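Local coordinates for terminal oxygenase component of carbazole 1,9a-dioxygenase (Sphingomonas, PDB 3GKQ), which probably catalyses the dioxygenation of carbazole at its angular position, passing electrons from a Rieske [2Fe-2S] cluster to a mononuclear non-heme iron, at residues V65-D70 / Y127-E132; G165-V170 / L296-L301; S192-D197 / V323-N328. All blocks are in the same frame, centred on the assembly; numbering follows the deposited sequence.

Interaction 1 (V65-D70 / Y127-E132)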
loop_
_atom_site.group_PDB
_atom_site.type_symbol
_atom_site.label_atom_id
_atom_site.label_comp_id
_atom_site.label_asym_id
_atom_site.label_seq_id
_atom_site.Cartn_x
_atom_site.Cartn_y
_atom_site.Cartn_z
ATOM N N VAL A 65 -32.615 14.939 11.637
ATOM C CA VAL A 65 -31.401 14.484 10.962
ATOM C C VAL A 65 -31.553 14.487 9.447
ATOM O O VAL A 65 -32.529 13.970 8.909
ATOM C CB VAL A 65 -31.002 13.044 11.398
ATOM C CG1 VAL A 65 -29.710 12.620 10.691
ATOM C CG2 VAL A 65 -30.817 12.984 12.903
ATOM N N HIS A 66 -30.583 15.088 8.768
ATOM C CA HIS A 66 -30.584 15.138 7.312
ATOM C C HIS A 66 -29.295 14.494 6.813
ATOM O O HIS A 66 -28.287 14.480 7.522
ATOM C CB HIS A 66 -30.677 16.583 6.821
ATOM C CG HIS A 66 -31.977 17.247 7.155
ATOM N ND1 HIS A 66 -33.180 16.833 6.624
ATOM C CD2 HIS A 66 -32.264 18.277 7.985
ATOM C CE1 HIS A 66 -34.154 17.580 7.113
ATOM N NE2 HIS A 66 -33.626 18.464 7.941
ATOM N N ALA A 67 -29.339 13.959 5.597
ATOM C CA ALA A 67 -28.179 13.299 5.009
ATOM C C ALA A 67 -28.038 13.661 3.531
ATOM O O ALA A 67 -28.982 13.519 2.757
ATOM C CB ALA A 67 -28.316 11.788 5.169
ATOM N N ILE A 68 -26.851 14.125 3.153
ATOM C CA ILE A 68 -26.566 14.514 1.780
ATOM C C ILE A 68 -25.245 13.892 1.326
ATOM O O ILE A 68 -24.411 13.508 2.150
ATOM C CB ILE A 68 -26.420 16.054 1.646
ATOM C CG1 ILE A 68 -25.289 16.540 2.563
ATOM C CG2 ILE A 68 -27.744 16.749 1.991
ATOM C CD1 ILE A 68 -24.967 18.028 2.452
ATOM N N ALA A 69 -25.062 13.795 0.012
ATOM C CA ALA A 69 -23.825 13.264 -0.544
ATOM C C ALA A 69 -22.701 14.191 -0.081
ATOM O O ALA A 69 -22.822 15.415 -0.178
ATOM C CB ALA A 69 -23.900 13.245 -2.070
ATOM N N ASP A 70 -21.610 13.608 0.411
ATOM C CA ASP A 70 -20.481 14.388 0.914
ATOM C C ASP A 70 -19.482 14.746 -0.189
ATOM O O ASP A 70 -18.295 14.430 -0.102
ATOM C CB ASP A 70 -19.791 13.603 2.037
ATOM C CG ASP A 70 -18.824 14.448 2.850
ATOM O OD1 ASP A 70 -18.781 15.680 2.659
ATOM O OD2 ASP A 70 -18.111 13.871 3.705
ATOM N N TYR A 127 -30.324 11.354 1.177
ATOM C CA TYR A 127 -30.633 9.991 1.590
ATOM C C TYR A 127 -31.774 9.983 2.592
ATOM O O TYR A 127 -31.749 10.728 3.575
ATOM C CB TYR A 127 -29.418 9.323 2.246
ATOM C CG TYR A 127 -28.228 9.106 1.337
ATOM C CD1 TYR A 127 -27.460 10.180 0.893
ATOM C CD2 TYR A 127 -27.862 7.817 0.935
ATOM C CE1 TYR A 127 -26.353 9.981 0.072
ATOM C CE2 TYR A 127 -26.758 7.606 0.113
ATOM C CZ TYR A 127 -26.009 8.691 -0.315
ATOM O OH TYR A 127 -24.921 8.493 -1.130
ATOM N N PRO A 128 -32.802 9.153 2.351
ATOM C CA PRO A 128 -33.905 9.119 3.310
ATOM C C PRO A 128 -33.336 8.739 4.674
ATOM O O PRO A 128 -32.394 7.945 4.765
ATOM C CB PRO A 128 -34.825 8.047 2.737
ATOM C CG PRO A 128 -34.643 8.229 1.257
ATOM C CD PRO A 128 -33.133 8.387 1.139
ATOM N N VAL A 129 -33.903 9.315 5.729
ATOM C CA VAL A 129 -33.437 9.047 7.080
ATOM C C VAL A 129 -34.561 8.592 8.002
ATOM O O VAL A 129 -35.702 9.030 7.869
ATOM C CB VAL A 129 -32.803 10.308 7.706
ATOM C CG1 VAL A 129 -32.293 9.992 9.105
ATOM C CG2 VAL A 129 -31.673 10.820 6.824
ATOM N N ARG A 130 -34.219 7.699 8.925
ATOM C CA ARG A 130 -35.146 7.191 9.929
ATOM C C ARG A 130 -34.317 7.108 11.198
ATOM O O ARG A 130 -33.179 6.643 11.171
ATOM C CB ARG A 130 -35.669 5.795 9.576
ATOM C CG ARG A 130 -36.781 5.754 8.526
ATOM C CD ARG A 130 -38.056 6.441 9.010
ATOM N NE ARG A 130 -38.621 5.808 10.203
ATOM C CZ ARG A 130 -39.355 4.696 10.199
ATOM N NH1 ARG A 130 -39.628 4.074 9.056
ATOM N NH2 ARG A 130 -39.818 4.205 11.342
ATOM N N GLU A 131 -34.871 7.571 12.307
ATOM C CA GLU A 131 -34.150 7.529 13.565
ATOM C C GLU A 131 -35.000 6.787 14.581
ATOM O O GLU A 131 -36.060 7.261 14.987
ATOM C CB GLU A 131 -33.844 8.954 14.025
ATOM C CG GLU A 131 -33.055 9.060 15.306
ATOM C CD GLU A 131 -32.467 10.443 15.486
ATOM O OE1 GLU A 131 -33.057 11.403 14.952
ATOM O OE2 GLU A 131 -31.426 10.572 16.161
ATOM N N GLU A 132 -34.539 5.605 14.971
ATOM C CA GLU A 132 -35.264 4.775 15.924
ATOM C C GLU A 132 -34.294 4.049 16.839
ATOM O O GLU A 132 -33.162 3.745 16.452
ATOM C CB GLU A 132 -36.104 3.721 15.197
ATOM C CG GLU A 132 -37.048 4.244 14.121
ATOM C CD GLU A 132 -38.166 5.094 14.682
ATOM O OE1 GLU A 132 -38.693 4.749 15.760
ATOM O OE2 GLU A 132 -38.527 6.102 14.038
HETATM O O HOH W 1 -34.153 12.668 12.915
HETATM O O HOH W 2 -32.267 13.250 4.522
#

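Interaction 2 (G165-V170 / L296-L301)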
loop_
_atom_site.group_PDB
_atom_site.type_symbol
_atom_site.label_atom_id
_atom_site.label_comp_id
_atom_site.label_asym_id
_atom_site.label_seq_id
_atom_site.Cartn_x
_atom_site.Cartn_y
_atom_site.Cartn_z
ATOM N N GLY A 165 -26.274 0.510 22.501
ATOM C CA GLY A 165 -25.278 -0.217 21.740
ATOM C C GLY A 165 -23.995 0.538 21.482
ATOM O O GLY A 165 -23.795 1.643 21.985
ATOM N N GLN A 166 -23.119 -0.080 20.696
ATOM C CA GLN A 166 -21.835 0.502 20.334
ATOM C C GLN A 166 -21.430 -0.046 18.969
ATOM O O GLN A 166 -21.960 -1.064 18.516
ATOM C CB GLN A 166 -20.759 0.131 21.364
ATOM C CG GLN A 166 -20.544 -1.376 21.532
ATOM C CD GLN A 166 -19.318 -1.713 22.378
ATOM O OE1 GLN A 166 -18.921 -0.944 23.251
ATOM N NE2 GLN A 166 -18.726 -2.877 22.128
ATOM N N HIS A 167 -20.495 0.628 18.311
ATOM C CA HIS A 167 -20.021 0.165 17.015
ATOM C C HIS A 167 -18.515 0.333 16.888
ATOM O O HIS A 167 -17.902 1.114 17.618
ATOM C CB HIS A 167 -20.752 0.892 15.874
ATOM C CG HIS A 167 -20.673 2.385 15.941
ATOM N ND1 HIS A 167 -19.511 3.087 15.691
ATOM C CD2 HIS A 167 -21.624 3.315 16.203
ATOM C CE1 HIS A 167 -19.751 4.383 15.794
ATOM N NE2 HIS A 167 -21.025 4.547 16.103
ATOM N N ARG A 168 -17.923 -0.429 15.974
ATOM C CA ARG A 168 -16.487 -0.380 15.731
ATOM C C ARG A 168 -16.265 -0.770 14.278
ATOM O O ARG A 168 -17.072 -1.499 13.696
ATOM C CB ARG A 168 -15.748 -1.377 16.635
ATOM C CG ARG A 168 -15.855 -2.830 16.171
ATOM C CD ARG A 168 -15.210 -3.815 17.154
ATOM N NE ARG A 168 -16.110 -4.174 18.250
ATOM C CZ ARG A 168 -15.816 -5.043 19.217
ATOM N NH1 ARG A 168 -14.633 -5.652 19.236
ATOM N NH2 ARG A 168 -16.710 -5.313 20.160
ATOM N N VAL A 169 -15.182 -0.287 13.686
ATOM C CA VAL A 169 -14.892 -0.639 12.310
ATOM C C VAL A 169 -14.067 -1.917 12.350
ATOM O O VAL A 169 -13.132 -2.034 13.139
ATOM C CB VAL A 169 -14.105 0.478 11.597
ATOM C CG1 VAL A 169 -14.922 1.765 11.592
ATOM C CG2 VAL A 169 -12.790 0.707 12.300
ATOM N N VAL A 170 -14.436 -2.887 11.523
ATOM C CA VAL A 170 -13.720 -4.154 11.471
ATOM C C VAL A 170 -13.008 -4.282 10.123
ATOM O O VAL A 170 -13.589 -3.970 9.078
ATOM C CB VAL A 170 -14.691 -5.337 11.664
ATOM C CG1 VAL A 170 -13.948 -6.663 11.513
ATOM C CG2 VAL A 170 -15.341 -5.243 13.039
ATOM N N LEU A 296 -18.874 -1.823 9.464
ATOM C CA LEU A 296 -19.173 -1.220 10.750
ATOM C C LEU A 296 -19.914 -2.296 11.544
ATOM O O LEU A 296 -21.017 -2.697 11.180
ATOM C CB LEU A 296 -20.060 0.012 10.545
ATOM C CG LEU A 296 -20.389 0.962 11.702
ATOM C CD1 LEU A 296 -21.327 0.280 12.670
ATOM C CD2 LEU A 296 -19.101 1.410 12.390
ATOM N N TYR A 297 -19.283 -2.781 12.605
ATOM C CA TYR A 297 -19.883 -3.802 13.454
ATOM C C TYR A 297 -20.665 -3.080 14.551
ATOM O O TYR A 297 -20.082 -2.494 15.461
ATOM C CB TYR A 297 -18.779 -4.690 14.040
ATOM C CG TYR A 297 -19.233 -5.707 15.066
ATOM C CD1 TYR A 297 -20.421 -6.419 14.897
ATOM C CD2 TYR A 297 -18.449 -5.987 16.188
ATOM C CE1 TYR A 297 -20.820 -7.389 15.815
ATOM C CE2 TYR A 297 -18.836 -6.959 17.118
ATOM C CZ TYR A 297 -20.022 -7.656 16.921
ATOM O OH TYR A 297 -20.402 -8.631 17.816
ATOM N N LEU A 298 -21.989 -3.113 14.431
ATOM C CA LEU A 298 -22.897 -2.451 15.367
ATOM C C LEU A 298 -23.506 -3.494 16.307
ATOM O O LEU A 298 -24.160 -4.432 15.852
ATOM C CB LEU A 298 -24.020 -1.766 14.585
ATOM C CG LEU A 298 -24.590 -0.398 14.979
ATOM C CD1 LEU A 298 -26.086 -0.415 14.693
ATOM C CD2 LEU A 298 -24.341 -0.077 16.440
ATOM N N GLN A 299 -23.296 -3.321 17.608
ATOM C CA GLN A 299 -23.817 -4.252 18.610
ATOM C C GLN A 299 -24.879 -3.576 19.463
ATOM O O GLN A 299 -24.570 -2.646 20.201
ATOM C CB GLN A 299 -22.693 -4.714 19.533
ATOM C CG GLN A 299 -21.584 -5.477 18.861
ATOM C CD GLN A 299 -20.372 -5.613 19.755
ATOM O OE1 GLN A 299 -19.643 -4.645 19.982
ATOM N NE2 GLN A 299 -20.157 -6.815 20.281
ATOM N N MET A 300 -26.119 -4.047 19.370
ATOM C CA MET A 300 -27.205 -3.467 20.151
ATOM C C MET A 300 -27.755 -4.478 21.150
ATOM O O MET A 300 -27.904 -5.662 20.835
ATOM C CB MET A 300 -28.359 -3.015 19.245
ATOM C CG MET A 300 -27.958 -2.179 18.031
ATOM S SD MET A 300 -26.985 -0.733 18.428
ATOM C CE MET A 300 -28.229 0.305 19.223
ATOM N N LEU A 301 -28.047 -4.009 22.358
ATOM C CA LEU A 301 -28.628 -4.857 23.392
ATOM C C LEU A 301 -29.987 -4.268 23.740
ATOM O O LEU A 301 -30.112 -3.065 23.984
ATOM C CB LEU A 301 -27.743 -4.903 24.642
ATOM C CG LEU A 301 -26.423 -5.673 24.530
ATOM C CD1 LEU A 301 -25.785 -5.767 25.901
ATOM C CD2 LEU A 301 -26.672 -7.072 23.971
HETATM O O HOH W 3 -18.753 -2.988 18.048
#

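Interaction 3 (S192-D197 / V323-N328)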
loop_
_atom_site.group_PDB
_atom_site.type_symbol
_atom_site.label_atom_id
_atom_site.label_comp_id
_atom_site.label_asym_id
_atom_site.label_seq_id
_atom_site.Cartn_x
_atom_site.Cartn_y
_atom_site.Cartn_z
ATOM N N SER A 192 -13.364 -19.606 26.128
ATOM C CA SER A 192 -12.561 -18.990 27.188
ATOM C C SER A 192 -13.064 -17.604 27.595
ATOM O O SER A 192 -12.395 -16.892 28.343
ATOM C CB SER A 192 -11.100 -18.865 26.748
ATOM O OG SER A 192 -10.488 -20.133 26.608
ATOM N N SER A 193 -14.244 -17.228 27.118
ATOM C CA SER A 193 -14.809 -15.914 27.418
ATOM C C SER A 193 -15.084 -15.679 28.902
ATOM O O SER A 193 -15.577 -16.564 29.598
ATOM C CB SER A 193 -16.103 -15.716 26.627
ATOM O OG SER A 193 -16.697 -14.469 26.935
ATOM N N ILE A 194 -14.771 -14.475 29.372
ATOM C CA ILE A 194 -14.996 -14.108 30.767
ATOM C C ILE A 194 -16.489 -14.064 31.079
ATOM O O ILE A 194 -16.889 -14.093 32.243
ATOM C CB ILE A 194 -14.390 -12.724 31.098
ATOM C CG1 ILE A 194 -14.937 -11.668 30.133
ATOM C CG2 ILE A 194 -12.870 -12.788 31.022
ATOM C CD1 ILE A 194 -14.507 -10.248 30.463
ATOM N N LEU A 195 -17.312 -13.994 30.039
ATOM C CA LEU A 195 -18.756 -13.949 30.227
ATOM C C LEU A 195 -19.312 -15.251 30.799
ATOM O O LEU A 195 -20.330 -15.243 31.495
ATOM C CB LEU A 195 -19.465 -13.660 28.902
ATOM C CG LEU A 195 -20.989 -13.807 28.934
ATOM C CD1 LEU A 195 -21.589 -12.704 29.811
ATOM C CD2 LEU A 195 -21.556 -13.735 27.520
ATOM N N LEU A 196 -18.650 -16.365 30.493
ATOM C CA LEU A 196 -19.096 -17.679 30.941
ATOM C C LEU A 196 -19.193 -17.792 32.464
ATOM O O LEU A 196 -20.281 -18.005 32.999
ATOM C CB LEU A 196 -18.167 -18.757 30.375
ATOM C CG LEU A 196 -17.978 -18.664 28.852
ATOM C CD1 LEU A 196 -17.176 -19.861 28.356
ATOM C CD2 LEU A 196 -19.341 -18.616 28.157
ATOM N N ASP A 197 -18.069 -17.659 33.157
ATOM C CA ASP A 197 -18.089 -17.721 34.615
ATOM C C ASP A 197 -18.752 -16.444 35.119
ATOM O O ASP A 197 -19.507 -16.464 36.092
ATOM C CB ASP A 197 -16.671 -17.812 35.184
ATOM C CG ASP A 197 -16.060 -19.189 35.023
ATOM O OD1 ASP A 197 -16.765 -20.120 34.581
ATOM O OD2 ASP A 197 -14.866 -19.343 35.346
ATOM N N VAL A 323 -21.234 -4.038 28.552
ATOM C CA VAL A 323 -20.295 -3.597 27.529
ATOM C C VAL A 323 -18.960 -4.339 27.620
ATOM O O VAL A 323 -18.492 -4.902 26.630
ATOM C CB VAL A 323 -20.044 -2.066 27.608
ATOM C CG1 VAL A 323 -18.813 -1.687 26.795
ATOM C CG2 VAL A 323 -21.255 -1.316 27.068
ATOM N N GLU A 324 -18.359 -4.364 28.808
ATOM C CA GLU A 324 -17.073 -5.033 28.978
ATOM C C GLU A 324 -17.149 -6.548 29.156
ATOM O O GLU A 324 -16.240 -7.270 28.743
ATOM C CB GLU A 324 -16.314 -4.441 30.170
ATOM C CG GLU A 324 -15.849 -3.005 29.988
ATOM C CD GLU A 324 -15.044 -2.792 28.713
ATOM O OE1 GLU A 324 -14.298 -3.710 28.301
ATOM O OE2 GLU A 324 -15.149 -1.691 28.127
ATOM N N LEU A 325 -18.224 -7.031 29.769
ATOM C CA LEU A 325 -18.376 -8.463 30.015
ATOM C C LEU A 325 -18.804 -9.264 28.784
ATOM O O LEU A 325 -18.348 -10.392 28.579
ATOM C CB LEU A 325 -19.400 -8.696 31.131
ATOM C CG LEU A 325 -19.177 -9.791 32.186
ATOM C CD1 LEU A 325 -20.535 -10.379 32.556
ATOM C CD2 LEU A 325 -18.259 -10.888 31.676
ATOM N N ALA A 326 -19.687 -8.688 27.973
ATOM C CA ALA A 326 -20.190 -9.393 26.801
ATOM C C ALA A 326 -19.798 -8.786 25.454
ATOM O O ALA A 326 -19.095 -9.421 24.669
ATOM C CB ALA A 326 -21.710 -9.510 26.893
ATOM N N LEU A 327 -20.261 -7.568 25.185
ATOM C CA LEU A 327 -19.967 -6.916 23.913
ATOM C C LEU A 327 -18.489 -6.992 23.546
ATOM O O LEU A 327 -18.150 -7.182 22.376
ATOM C CB LEU A 327 -20.451 -5.462 23.935
ATOM C CG LEU A 327 -21.954 -5.303 24.207
ATOM C CD1 LEU A 327 -22.394 -3.887 23.851
ATOM C CD2 LEU A 327 -22.742 -6.314 23.389
ATOM N N ASN A 328 -17.613 -6.845 24.535
ATOM C CA ASN A 328 -16.178 -6.943 24.289
ATOM C C ASN A 328 -15.669 -8.290 24.808
ATOM O O ASN A 328 -14.987 -9.026 24.095
ATOM C CB ASN A 328 -15.414 -5.809 24.986
ATOM C CG ASN A 328 -15.810 -4.427 24.479
ATOM O OD1 ASN A 328 -16.364 -4.285 23.390
ATOM N ND2 ASN A 328 -15.508 -3.401 25.266
#

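Interaction 1 (V65-D70 / Y127-E132)
This is a splayed contact between the edge strands of two small antiparallel sheets at the Rieske end of the chain, joined by one direct backbone hydrogen bond, two waters and a row of small apolar side chains. The strands run roughly antiparallel, at 142°, but their axes come no closer than 7.5 Å, so they do not pair as neighbours in a sheet. The direct bond lies where the chains converge: Tyr127 N donates to Ala67 O over 3.0 Å, from above the carbonyl plane. One residue pair is thus held directly, while water 2 accepts from Ala67 N and donates to Tyr127 O, doubling the link. Beside it, the CB methyl of Ala67 rests against Val129 CG2 at 3.9 Å and against Tyr127 CB. Farther along, Val65 and Val129 cross at about a right angle; each has CG1 anti to its own backbone N, and the two CG1 methyls meet at 4.0 Å. At the wider end the carboxylate of Glu131, carried on an extended chain, reaches Val65 CG2 with OE1 at 3.4 Å. Water 1 bridges that same OE1, 2.6 Å away, to Val65 N, and Arg60 forms a salt bridge with OE1, a setting that would probably keep the carboxylate ionised. The Tyr127 ring turns its CE1 edge to Ala69 N at 4.0 Å, and its hydroxyl bonds to Glu54. Strand 64-69 leads toward the cluster ligand Cys72, and the contact joins its sheet (47-51, 54-61, 64-69) to that of 31-35, 135-140 and 129-132, where Leu138 touches both Ala67 and Val129.

Interaction 2 (G165-V170 / L296-L301)
Arg168 lies alongside Tyr297, the two side chains pointing the same way, with Tyr297 CE2 over one face of the guanidinium and NE at the ring edge, 3.6 Å from CD2. The planes are 51° apart, so this is a tilted overlap. A bend at chi3 (83°) swings the guanidinium along the sheet to Gln299, whose OE1 receives Arg168 NH2 in the guanidinium plane at 3.0 Å. The same oxygen accepts Gln166 NE2 at 2.9 Å, almost straight at 176°, and water 3 donates to it as well. Three donors thus grip one amide oxygen and, with NE2 bonded to Leu327 O, hold the amide in its orientation; water 3 also accepts from Arg168 NE and donates to Tyr297 O. Gln299 CG sits 3.3 Å above the Tyr297 ring plane, offset toward its rim. An alanine at Arg168 would probably loosen this cluster, losing the cover beside Tyr297, one donor to Gln299 and the salt bridge to Asp332. Beneath lies regular antiparallel pairing, with Gln166-Gln299 and Arg168-Tyr297 as hydrogen-bonded pairs. On the other face, Leu296 CD1 presses on His167 CB at 3.3 Å. At Gly165, CA lies 3.0 Å from Gln299 O, and a side chain would collide with that oxygen and with Met300 SD. The Tyr297 side chain is about 7 Å from the bound Fe(II), near its ligand Asp334. Strand 161-170 is an edge strand of its sheet within the chain, strand 282-289 flanks 294-304 on its far side, and helices 308-328 and 332-346 pack over the face of Arg168 and Tyr297.

Interaction 3 (S192-D197 / V323-N328)
Apolar contacts carry this meeting of two helical segments, and Leu325 is inserted between two neighbouring residues at the start of helix 194-198. Its CD2 branch lies against the backbone, 3.4 Å from Leu195 CA and 3.5 Å from Ile194 O, and also touches Ile194 CG1 at 3.7 Å. The CD1 branch turns to Leu195 CD1, likewise at 3.7 Å, the two leucines crossing at about a right angle. Leu195, with CG anti to its backbone N (chi1 171°), further sets CD2 against the Ala326 methyl at 4.3 Å. Ile194 reaches the other way along the helix, its CD1 approaching Glu324 O.

Polar bonds lie mostly within the segments. Ser193 is the N-cap: its OG accepts from Leu195 N at 3.2 Å and, as the exception, also bonds to Gly329 O, next in the chain after segment 323-328. In that segment Asn328 N bonds to Val323 O, the wider spacing of a pi-type turn, and Asn328 ND2 makes a weak bond to Glu324 OE1.

The arrangement is a capped helix start docked on the C-terminal part of a long helix, in the oxygenase domain a few residues beyond the iron ligand His190.

Overall arrangement
Along the chain interaction 1 closes before interaction 2 opens, whereas interactions 2 and 3 interleave. Interactions 1 and 3 lie on opposite sides of the chain's centre, about 34 Å between centres; interaction 2 stands between them, about 19 Å from the first and 16 Å from the third. Interaction 1 belongs to the Rieske end, where the side chain of Ile68 is about 11 Å from the [2Fe-2S] cluster, while the other two share the oxygenase domain that holds the non-heme iron. These two touch: Gln299 and Gln166 bond to Leu327 and Asn328. Strand 294-304 leads into helix 308-328, whose last part bonds back to strand 161-170 and packs on helix 194-198, all within that domain.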